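Local coordinates for ribose-phosphate pyrophosphokinase (Thermus thermophilus, PDB 7PN0), which catalyses the transfer of the pyrophosphate group of ATP to ribose 5-phosphate, forming phosphoribosyl pyrophosphate (PRPP), at residues T125-S130 / L144-V149; A269-P274 / L284-L289. All coordinates share one frame; numbering follows the deposited sequence.

Contact 1: T125-S130 / L144-V149. With ADP (adenosine-5'-diphosphate), chain C; SO4 (sulfate ion), chain F.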
loop_
_atom_site.group_PDB
_atom_site.type_symbol
_atom_site.label_atom_id
_atom_site.label_comp_id
_atom_site.label_asym_id
_atom_site.label_seq_id
_atom_site.Cartn_x
_atom_site.Cartn_y
_atom_site.Cartn_z
ATOM N N THR A 125 24.684 -1.144 -1.782
ATOM C CA THR A 125 25.173 -1.181 -3.171
ATOM C C THR A 125 26.428 -0.331 -3.265
ATOM O O THR A 125 26.752 0.366 -2.321
ATOM C CB THR A 125 24.060 -0.813 -4.164
ATOM O OG1 THR A 125 24.487 -1.028 -5.503
ATOM C CG2 THR A 125 23.576 0.615 -4.060
ATOM N N MET A 126 27.030 -0.304 -4.442
ATOM C CA MET A 126 28.281 0.465 -4.642
ATOM C C MET A 126 28.228 1.104 -6.023
ATOM O O MET A 126 27.773 0.459 -6.957
ATOM C CB MET A 126 29.520 -0.411 -4.491
ATOM C CG MET A 126 30.820 0.295 -4.851
ATOM S SD MET A 126 32.268 -0.785 -4.533
ATOM C CE MET A 126 32.476 -0.550 -2.778
ATOM N N THR A 127 28.714 2.321 -6.119
ATOM C CA THR A 127 28.859 3.037 -7.405
ATOM C C THR A 127 27.611 2.840 -8.286
ATOM O O THR A 127 27.710 2.270 -9.415
ATOM C CB THR A 127 30.165 2.650 -8.106
ATOM O OG1 THR A 127 31.264 2.739 -7.190
ATOM C CG2 THR A 127 30.407 3.538 -9.308
ATOM N N LEU A 128 26.478 3.417 -7.896
ATOM C CA LEU A 128 25.298 3.517 -8.806
ATOM C C LEU A 128 25.670 4.334 -10.032
ATOM O O LEU A 128 26.444 5.285 -9.904
ATOM C CB LEU A 128 24.133 4.167 -8.089
ATOM C CG LEU A 128 23.529 3.282 -7.021
ATOM C CD1 LEU A 128 22.585 4.090 -6.175
ATOM C CD2 LEU A 128 22.833 2.082 -7.648
ATOM N N HIS A 129 25.192 3.920 -11.192
ATOM C CA HIS A 129 25.472 4.588 -12.484
ATOM C C HIS A 129 25.133 6.076 -12.391
ATOM O O HIS A 129 25.909 6.907 -12.885
ATOM C CB HIS A 129 24.672 3.923 -13.601
ATOM C CG HIS A 129 24.845 4.649 -14.891
ATOM N ND1 HIS A 129 26.068 4.642 -15.575
ATOM C CD2 HIS A 129 24.008 5.465 -15.578
ATOM C CE1 HIS A 129 25.935 5.395 -16.661
ATOM N NE2 HIS A 129 24.683 5.892 -16.696
ATOM N N SER A 130 24.011 6.411 -11.758
ATOM C CA SER A 130 23.659 7.818 -11.471
ATOM C C SER A 130 23.216 7.915 -10.023
ATOM O O SER A 130 22.544 7.020 -9.522
ATOM C CB SER A 130 22.655 8.348 -12.443
ATOM O OG SER A 130 21.327 7.834 -12.199
ATOM N N LEU A 144 27.764 2.689 -1.173
ATOM C CA LEU A 144 29.227 2.733 -0.894
ATOM C C LEU A 144 29.935 3.382 -2.090
ATOM O O LEU A 144 29.536 3.148 -3.246
ATOM C CB LEU A 144 29.732 1.306 -0.678
ATOM C CG LEU A 144 29.133 0.523 0.482
ATOM C CD1 LEU A 144 29.754 -0.855 0.590
ATOM C CD2 LEU A 144 29.246 1.264 1.797
ATOM N N SER A 145 31.018 4.106 -1.814
ATOM C CA SER A 145 31.915 4.691 -2.829
ATOM C C SER A 145 33.156 3.807 -3.016
ATOM O O SER A 145 33.710 3.332 -1.982
ATOM C CB SER A 145 32.325 6.054 -2.404
ATOM O OG SER A 145 33.251 6.594 -3.338
ATOM N N ALA A 146 33.582 3.635 -4.261
ATOM C CA ALA A 146 34.871 2.995 -4.647
ATOM C C ALA A 146 35.993 4.031 -4.692
ATOM O O ALA A 146 37.139 3.612 -4.918
ATOM C CB ALA A 146 34.767 2.307 -5.970
ATOM N N GLU A 147 35.703 5.309 -4.444
ATOM C CA GLU A 147 36.735 6.371 -4.541
ATOM C C GLU A 147 38.001 5.982 -3.764
ATOM O O GLU A 147 39.089 6.061 -4.315
ATOM C CB GLU A 147 36.224 7.712 -4.017
ATOM C CG GLU A 147 35.407 8.521 -5.022
ATOM C CD GLU A 147 35.064 9.915 -4.501
ATOM O OE1 GLU A 147 35.808 10.441 -3.647
ATOM O OE2 GLU A 147 34.058 10.470 -4.957
ATOM N N PRO A 148 37.950 5.625 -2.455
ATOM C CA PRO A 148 39.184 5.349 -1.715
ATOM C C PRO A 148 39.947 4.143 -2.290
ATOM O O PRO A 148 41.174 4.199 -2.361
ATOM C CB PRO A 148 38.708 5.117 -0.272
ATOM C CG PRO A 148 37.370 5.844 -0.222
ATOM C CD PRO A 148 36.775 5.599 -1.581
ATOM N N VAL A 149 39.242 3.092 -2.744
ATOM C CA VAL A 149 39.934 1.851 -3.177
ATOM C C VAL A 149 40.601 2.141 -4.527
ATOM O O VAL A 149 41.747 1.636 -4.761
ATOM C CB VAL A 149 38.982 0.639 -3.232
ATOM C CG1 VAL A 149 39.604 -0.523 -3.985
ATOM C CG2 VAL A 149 38.587 0.164 -1.829
HETATM P PB ADP C . 24.762 7.474 -19.807
HETATM O O1B ADP C . 25.464 8.441 -18.844
HETATM O O2B ADP C . 23.709 6.634 -19.122
HETATM O O3B ADP C . 25.660 6.658 -20.717
HETATM P PA ADP C . 22.768 8.025 -21.620
HETATM O O1A ADP C . 21.613 7.852 -20.681
HETATM O O2A ADP C . 22.604 8.951 -22.777
HETATM O O3A ADP C . 24.039 8.501 -20.794
HETATM O "O5'" ADP C . 23.304 6.573 -22.117
HETATM C "C5'" ADP C . 22.474 5.382 -21.963
HETATM C "C4'" ADP C . 22.597 4.468 -23.169
HETATM O "O4'" ADP C . 22.690 3.094 -22.689
HETATM C "C3'" ADP C . 21.409 4.463 -24.146
HETATM O "O3'" ADP C . 20.605 5.638 -24.116
HETATM C "C2'" ADP C . 20.510 3.393 -23.538
HETATM O "O2'" ADP C . 19.672 2.839 -24.517
HETATM C "C1'" ADP C . 21.516 2.386 -22.984
HETATM N N9 ADP C . 21.052 1.714 -21.768
HETATM C C8 ADP C . 19.950 2.023 -20.992
HETATM N N7 ADP C . 19.768 1.198 -19.981
HETATM C C5 ADP C . 20.804 0.285 -20.110
HETATM C C6 ADP C . 21.166 -0.846 -19.362
HETATM N N6 ADP C . 20.509 -1.227 -18.267
HETATM N N1 ADP C . 22.259 -1.559 -19.754
HETATM C C2 ADP C . 22.926 -1.133 -20.835
HETATM N N3 ADP C . 22.686 -0.076 -21.603
HETATM C C4 ADP C . 21.592 0.591 -21.206
HETATM S S SO4 F . 31.617 6.402 -6.597
HETATM O O1 SO4 F . 31.564 7.161 -5.373
HETATM O O2 SO4 F . 32.062 5.064 -6.269
HETATM O O3 SO4 F . 32.579 7.014 -7.545
HETATM O O4 SO4 F . 30.320 6.326 -7.179
#
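At the end of a parallel beta pair beside the ADP pocket, Thr125, Met126 and Thr127 meet Leu144 and Ala146 next to a bound sulfate. Leu144 N donates to Thr125 O (2.8 Å), and Leu144 O accepts from Thr127 N (3.1 Å), the two bonds flanking the parallel beta bridge of Met126 with Leu144. The side chains of Met126 and Leu144 cross at about a right angle. The Met126 chain is extended until it bends at chi3 (-81°), which sets CE 3.9 Å from Leu144 CB; Leu289 and Phe290 of helix 287-299 pack on the same methionine.

Past the strands both segments turn to the sulfate, probably derived from the crystallisation liquor. Its O2 is gripped twice, by Thr127 OG1 (2.6 Å) and by Ala146 N (2.9 Å), while O1 receives a bond from Ser145 OG (2.7 Å). The Ser145 hydroxyl also accepts from Glu147 N (3.0 Å), a capping bond at the start of helix 147-157. Arg175 NE also hydrogen-bonds the anion. Farther along the loop, the edge of the His129 ring meets the ADP beta-phosphate, NE2 donating to O2B (2.7 Å), and Asp219 holds ND1. Anion and nucleotide sites at the carboxyl ends of parallel strands, next to a helix start, are typical of the alpha/beta PRTase-like fold.

Contact 2: A269-P274 / L284-L289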
loop_
_atom_site.group_PDB
_atom_site.type_symbol
_atom_site.label_atom_id
_atom_site.label_comp_id
_atom_site.label_asym_id
_atom_site.label_seq_id
_atom_site.Cartn_x
_atom_site.Cartn_y
_atom_site.Cartn_z
ATOM N N ALA A 269 39.531 -3.049 -11.822
ATOM C CA ALA A 269 38.110 -2.950 -11.439
ATOM C C ALA A 269 37.944 -3.718 -10.146
ATOM O O ALA A 269 38.832 -4.533 -9.813
ATOM C CB ALA A 269 37.259 -3.464 -12.542
ATOM N N THR A 270 36.873 -3.452 -9.401
ATOM C CA THR A 270 36.611 -4.205 -8.166
ATOM C C THR A 270 36.047 -5.583 -8.551
ATOM O O THR A 270 35.859 -5.909 -9.780
ATOM C CB THR A 270 35.667 -3.430 -7.230
ATOM O OG1 THR A 270 34.357 -3.617 -7.783
ATOM C CG2 THR A 270 36.066 -1.986 -7.043
ATOM N N ASP A 271 35.676 -6.338 -7.529
ATOM C CA ASP A 271 35.083 -7.677 -7.693
ATOM C C ASP A 271 33.578 -7.576 -7.423
ATOM O O ASP A 271 32.979 -8.592 -7.082
ATOM C CB ASP A 271 35.807 -8.725 -6.841
ATOM C CG ASP A 271 36.034 -8.390 -5.373
ATOM O OD1 ASP A 271 35.631 -7.297 -4.929
ATOM O OD2 ASP A 271 36.629 -9.244 -4.669
ATOM N N THR A 272 32.952 -6.409 -7.584
ATOM C CA THR A 272 31.453 -6.351 -7.526
ATOM C C THR A 272 30.872 -7.364 -8.528
ATOM O O THR A 272 29.787 -7.958 -8.275
ATOM C CB THR A 272 30.893 -4.949 -7.829
ATOM O OG1 THR A 272 31.397 -4.509 -9.079
ATOM C CG2 THR A 272 31.189 -3.902 -6.786
ATOM N N CYS A 273 31.554 -7.529 -9.660
ATOM C CA CYS A 273 31.304 -8.559 -10.684
ATOM C C CYS A 273 32.475 -9.524 -10.656
ATOM O O CYS A 273 33.606 -9.106 -10.405
ATOM C CB CYS A 273 31.231 -7.952 -12.078
ATOM S SG CYS A 273 29.983 -6.638 -12.167
ATOM N N PRO A 274 32.235 -10.824 -10.877
ATOM C CA PRO A 274 33.321 -11.809 -10.840
ATOM C C PRO A 274 34.379 -11.430 -11.867
ATOM O O PRO A 274 34.054 -11.211 -13.027
ATOM C CB PRO A 274 32.642 -13.124 -11.221
ATOM C CG PRO A 274 31.213 -12.919 -10.771
ATOM C CD PRO A 274 30.913 -11.457 -11.021
ATOM N N LEU A 284 40.544 -5.191 -7.611
ATOM C CA LEU A 284 40.593 -4.379 -6.381
ATOM C C LEU A 284 39.444 -4.893 -5.504
ATOM O O LEU A 284 38.258 -4.579 -5.788
ATOM C CB LEU A 284 40.424 -2.887 -6.697
ATOM C CG LEU A 284 41.226 -2.322 -7.875
ATOM C CD1 LEU A 284 40.855 -0.862 -8.120
ATOM C CD2 LEU A 284 42.743 -2.466 -7.635
ATOM N N THR A 285 39.737 -5.727 -4.523
ATOM C CA THR A 285 38.649 -6.405 -3.776
ATOM C C THR A 285 37.887 -5.373 -2.923
ATOM O O THR A 285 38.496 -4.493 -2.308
ATOM C CB THR A 285 39.132 -7.618 -2.987
ATOM O OG1 THR A 285 37.885 -8.160 -2.540
ATOM C CG2 THR A 285 40.074 -7.298 -1.851
ATOM N N VAL A 286 36.561 -5.471 -2.920
ATOM C CA VAL A 286 35.695 -4.630 -2.055
ATOM C C VAL A 286 34.984 -5.545 -1.063
ATOM O O VAL A 286 34.125 -5.046 -0.335
ATOM C CB VAL A 286 34.714 -3.783 -2.890
ATOM C CG1 VAL A 286 35.448 -2.668 -3.618
ATOM C CG2 VAL A 286 33.936 -4.632 -3.861
ATOM N N ALA A 287 35.343 -6.821 -0.987
ATOM C CA ALA A 287 34.781 -7.719 0.057
ATOM C C ALA A 287 34.976 -7.127 1.457
ATOM O O ALA A 287 34.038 -7.090 2.271
ATOM C CB ALA A 287 35.390 -9.103 -0.081
ATOM N N PRO A 288 36.168 -6.588 1.826
ATOM C CA PRO A 288 36.345 -6.039 3.166
ATOM C C PRO A 288 35.481 -4.806 3.452
ATOM O O PRO A 288 34.991 -4.655 4.535
ATOM C CB PRO A 288 37.835 -5.658 3.256
ATOM C CG PRO A 288 38.476 -6.527 2.165
ATOM C CD PRO A 288 37.427 -6.617 1.053
ATOM N N LEU A 289 35.279 -3.965 2.453
ATOM C CA LEU A 289 34.428 -2.766 2.628
ATOM C C LEU A 289 32.968 -3.192 2.737
ATOM O O LEU A 289 32.261 -2.680 3.614
ATOM C CB LEU A 289 34.628 -1.792 1.477
ATOM C CG LEU A 289 33.827 -0.491 1.608
ATOM C CD1 LEU A 289 34.119 0.226 2.927
ATOM C CD2 LEU A 289 34.080 0.405 0.428
#
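Asp271 and Thr285 lie side by side with their side chains pointing the same way, and the carboxylate spans two successive residues ahead of helix 287-299. OD2 of Asp271 accepts from Thr285 OG1 (2.7 Å), and OD1 accepts from Val286 N at 2.9 Å. Both donors come to the syn sides of the carboxylate, 23° out of its plane, and this two-pronged grip fixes the rotation of the group. The CB of Asp271 does not point at the other segment; a chi1 of 50°, with CG between the backbone N and the carbonyl carbon, lets the carboxylate reach Thr285 and Val286.

Val286, the N-cap residue, slides past the aspartate in the opposite direction and brings CG2 to 3.3 Å from Asp271 OD1. Its other methyl, CG1, meets Thr270 CG2 at 3.5 Å, the two side chains crossing at about a right angle. On the polar side of Thr270, OG1 accepts from Thr272 N (3.1 Å) in an ST turn and is also bonded to Thr247 O. A second ST turn joins Ala287 N to Thr285 OG1, whose hydroxyl thus serves the helix start and Asp271 together. An alanine at Asp271 would probably leave Val286 N and the Thr285 hydroxyl without their acceptor. Farther back, Leu284 N donates to Ala269 O (2.9 Å). The contact closes the edge of the mixed sheet in the C-terminal, PRTase-like domain, where strand 266-270 meets strand 281-284 and the start of helix 287-299.

How the contacts relate
Contacts 1 and 2 occupy matching places in different sheets: each joins the end of the next-to-last strand to the outermost strand and the helix start that follows. Both are largely buried, although contact 2 has exposed Thr285 at its margin. Their elements interlock: Met126 of contact 1 packs through CE on Val286 and Leu289, while Val149 from helix 147-157 touches Leu284. The chemistry differs. In 125-130 / 144-149 hydroxyls and a backbone N-H turn to a bound anion, and the loop continues to the nucleotide; in 269-274 / 284-289 a protein carboxylate takes the donors itself, with no ligand between the segments.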